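Local coordinates for protein probable oxidoreductase (Mycobacterium abscessus, PDB 4EYE) that is a probable oxidoreductase of the medium-chain, quinone oxidoreductase-like family, in which a nicotinamide cofactor normally serves the reduction of the substrate, at residues M106-I111 and A139-Y144. Sequence-based numbering, arbitrary orientation.
Sequences MAFNFI and ALIANY
A slight bend at chi2 (149°) and a sharper one at chi3 (60°) bring the terminal methyl of Met106 down onto Leu140 and Ile141. Met106 CE rests 3.6 Å from Ile141 CG1 and equally close to Leu140 CB, with the CD1 branch of Leu140 a little farther off, so one methyl covers the joint between the two residues. Ile141 answers with an extended chain: its CG1 lies anti to the carbonyl carbon (chi1 -62°) and CD1 reaches on toward the strand. The two side chains thus run past each other in opposite directions, overlapping along their length, and Ile141 CD1 comes within 3.6 Å of Met106 CB near the strand backbone. Ile141 CD1 also sits 3.4 Å from Ala107 O, a van der Waals touch on the peptide rather than a polar bond. The other branch, Ile141 CG2, packs 4.0 Å from Phe108 CB and meets the ring obliquely. Ile141 therefore touches three consecutive strand residues, Ala107 through its carbonyl oxygen, and the cohesion is almost wholly apolar and largely buried. Near the Phe108 side a bound methylpentanediol, probably from the crystallisation liquor, is hydrogen-bonded to Ile141 O. Strand 104-108 is itself held between strands 85-92 and 125-127, Ala107 pairing with Thr86 and Met106 with Leu126. Glu85, at the start of strand 85-92, touches the Ile141 side chain and accepts a hydrogen bond from Ala142 N. The contact thereby joins the mixed sheet of the GroES-like part to the break between helix 134-140 and helix 143-154, whose Tyr144 packs on helix 171-182.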
ATOM      1  N   MET A 106       4.990  13.465  -1.747  1.00 18.52           N
ATOM      2  CA  MET A 106       4.830  12.075  -2.090  1.00 18.80           C
ATOM      3  C   MET A 106       4.647  11.994  -3.610  1.00 19.00           C
ATOM      4  O   MET A 106       4.066  12.904  -4.210  1.00 18.96           O
ATOM      5  CB  MET A 106       3.607  11.517  -1.393  1.00 19.27           C
ATOM      6  CG  MET A 106       3.780  11.458   0.117  1.00 19.75           C
ATOM      7  SD  MET A 106       2.256  11.669   1.051  1.00 21.51           S
ATOM      8  CE  MET A 106       1.270  10.312   0.468  1.00 20.74           C
ATOM      9  N   ALA A 107       5.153  10.923  -4.224  1.00 18.79           N
ATOM     10  CA  ALA A 107       5.152  10.784  -5.664  1.00 19.15           C
ATOM     11  C   ALA A 107       4.820   9.322  -6.026  1.00 19.55           C
ATOM     12  O   ALA A 107       5.198   8.359  -5.310  1.00 19.22           O
ATOM     13  CB  ALA A 107       6.513  11.159  -6.238  1.00 19.02           C
ATOM     14  N   PHE A 108       4.117   9.139  -7.127  1.00 20.39           N
ATOM     15  CA  PHE A 108       3.970   7.803  -7.663  1.00 20.83           C
ATOM     16  C   PHE A 108       4.227   7.764  -9.137  1.00 21.51           C
ATOM     17  O   PHE A 108       3.883   8.703  -9.830  1.00 20.95           O
ATOM     18  CB  PHE A 108       2.638   7.221  -7.287  1.00 21.38           C
ATOM     19  CG  PHE A 108       1.452   8.029  -7.717  1.00 22.20           C
ATOM     20  CD1 PHE A 108       0.775   7.678  -8.878  1.00 22.71           C
ATOM     21  CD2 PHE A 108       0.938   9.064  -6.933  1.00 22.39           C
ATOM     22  CE1 PHE A 108      -0.344   8.390  -9.301  1.00 23.09           C
ATOM     23  CE2 PHE A 108      -0.223   9.776  -7.357  1.00 23.00           C
ATOM     24  CZ  PHE A 108      -0.856   9.430  -8.530  1.00 22.80           C
ATOM     25  N   ASN A 109       4.826   6.655  -9.588  1.00 22.05           N
ATOM     26  CA  ASN A 109       4.979   6.366 -11.021  1.00 23.42           C
ATOM     27  C   ASN A 109       5.044   4.833 -11.245  1.00 23.90           C
ATOM     28  O   ASN A 109       5.047   4.074 -10.271  1.00 23.13           O
ATOM     29  CB  ASN A 109       6.233   7.046 -11.549  1.00 23.66           C
ATOM     30  CG  ASN A 109       6.144   7.406 -13.028  1.00 24.93           C
ATOM     31  OD1 ASN A 109       5.161   7.171 -13.700  1.00 26.33           O
ATOM     32  ND2 ASN A 109       7.203   7.979 -13.536  1.00 26.46           N
ATOM     33  N   PHE A 110       5.060   4.365 -12.495  1.00 25.03           N
ATOM     34  CA  PHE A 110       5.104   2.916 -12.730  1.00 25.89           C
ATOM     35  C   PHE A 110       6.481   2.338 -12.448  1.00 24.27           C
ATOM     36  O   PHE A 110       6.576   1.173 -12.017  1.00 25.13           O
ATOM     37  CB  PHE A 110       4.495   2.459 -14.083  1.00 29.00           C
ATOM     38  CG  PHE A 110       4.860   3.306 -15.251  1.00 31.35           C
ATOM     39  CD1 PHE A 110       5.976   2.978 -16.039  1.00 33.67           C
ATOM     40  CD2 PHE A 110       4.095   4.419 -15.595  1.00 34.29           C
ATOM     41  CE1 PHE A 110       6.344   3.763 -17.133  1.00 34.95           C
ATOM     42  CE2 PHE A 110       4.454   5.216 -16.694  1.00 36.14           C
ATOM     43  CZ  PHE A 110       5.577   4.883 -17.465  1.00 36.51           C
ATOM     44  N   ILE A 111       7.523   3.158 -12.606  1.00 22.36           N
ATOM     45  CA  ILE A 111       8.918   2.757 -12.390  1.00 21.08           C
ATOM     46  C   ILE A 111       9.705   3.917 -11.776  1.00 19.92           C
ATOM     47  O   ILE A 111       9.187   5.016 -11.650  1.00 19.70           O
ATOM     48  CB  ILE A 111       9.649   2.388 -13.726  1.00 21.59           C
ATOM     49  CG1 ILE A 111       9.414   3.466 -14.794  1.00 21.96           C
ATOM     50  CG2 ILE A 111       9.228   1.025 -14.235  1.00 22.01           C
ATOM     51  CD1 ILE A 111      10.066   3.208 -16.154  1.00 22.99           C
ATOM     52  N   ALA A 139       4.721   5.446   2.970  1.00 15.88           N
ATOM     53  CA  ALA A 139       3.900   4.329   3.330  1.00 15.96           C
ATOM     54  C   ALA A 139       2.413   4.564   2.998  1.00 16.09           C
ATOM     55  O   ALA A 139       1.709   3.626   2.670  1.00 16.04           O
ATOM     56  CB  ALA A 139       4.058   3.988   4.811  1.00 15.99           C
ATOM     57  N   LEU A 140       1.973   5.816   3.088  1.00 16.39           N
ATOM     58  CA  LEU A 140       0.634   6.226   2.694  1.00 16.69           C
ATOM     59  C   LEU A 140       0.318   5.940   1.232  1.00 16.93           C
ATOM     60  O   LEU A 140      -0.826   5.693   0.883  1.00 17.20           O
ATOM     61  CB  LEU A 140       0.409   7.735   2.886  1.00 16.81           C
ATOM     62  CG  LEU A 140       0.205   8.358   4.247  1.00 17.08           C
ATOM     63  CD1 LEU A 140      -0.021   9.884   4.127  1.00 17.34           C
ATOM     64  CD2 LEU A 140      -0.932   7.693   5.047  1.00 17.09           C
ATOM     65  N   ILE A 141       1.311   5.960   0.351  1.00 17.27           N
ATOM     66  CA  ILE A 141       1.029   6.143  -1.075  1.00 17.47           C
ATOM     67  C   ILE A 141       0.174   5.085  -1.771  1.00 17.71           C
ATOM     68  O   ILE A 141      -0.923   5.397  -2.212  1.00 18.34           O
ATOM     69  CB  ILE A 141       2.295   6.439  -1.895  1.00 17.55           C
ATOM     70  CG1 ILE A 141       2.929   7.731  -1.423  1.00 17.59           C
ATOM     71  CG2 ILE A 141       1.955   6.539  -3.379  1.00 17.59           C
ATOM     72  CD1 ILE A 141       4.298   8.020  -2.013  1.00 17.71           C
ATOM     73  N   ALA A 142       0.663   3.863  -1.914  1.00 17.68           N
ATOM     74  CA  ALA A 142      -0.159   2.791  -2.507  1.00 17.55           C
ATOM     75  C   ALA A 142      -1.156   2.270  -1.485  1.00 17.19           C
ATOM     76  O   ALA A 142      -2.383   2.269  -1.769  1.00 17.13           O
ATOM     77  CB  ALA A 142       0.679   1.651  -3.069  1.00 17.68           C
ATOM     78  N   ASN A 143      -0.680   1.884  -0.307  1.00 16.58           N
ATOM     79  CA  ASN A 143      -1.542   1.144   0.590  1.00 16.30           C
ATOM     80  C   ASN A 143      -2.721   1.922   1.225  1.00 16.02           C
ATOM     81  O   ASN A 143      -3.840   1.392   1.324  1.00 15.93           O
ATOM     82  CB  ASN A 143      -0.753   0.400   1.687  1.00 16.35           C
ATOM     83  CG  ASN A 143       0.268  -0.609   1.117  1.00 16.58           C
ATOM     84  OD1 ASN A 143       0.160  -1.007  -0.029  1.00 16.71           O
ATOM     85  ND2 ASN A 143       1.278  -1.003   1.936  1.00 16.58           N
ATOM     86  N   TYR A 144      -2.478   3.161   1.632  1.00 15.69           N
ATOM     87  CA  TYR A 144      -3.486   3.945   2.357  1.00 15.58           C
ATOM     88  C   TYR A 144      -4.499   4.566   1.425  1.00 15.61           C
ATOM     89  O   TYR A 144      -5.702   4.618   1.777  1.00 15.68           O
ATOM     90  CB  TYR A 144      -2.825   4.952   3.349  1.00 15.56           C
ATOM     91  CG  TYR A 144      -2.195   4.229   4.554  1.00 15.56           C
ATOM     92  CD1 TYR A 144      -1.047   3.430   4.413  1.00 15.50           C
ATOM     93  CD2 TYR A 144      -2.776   4.289   5.813  1.00 15.69           C
ATOM     94  CE1 TYR A 144      -0.482   2.772   5.474  1.00 15.57           C
ATOM     95  CE2 TYR A 144      -2.230   3.604   6.887  1.00 15.77           C
ATOM     96  CZ  TYR A 144      -1.068   2.866   6.735  1.00 15.71           C
ATOM     97  OH  TYR A 144      -0.544   2.172   7.831  1.00 15.85           O
TER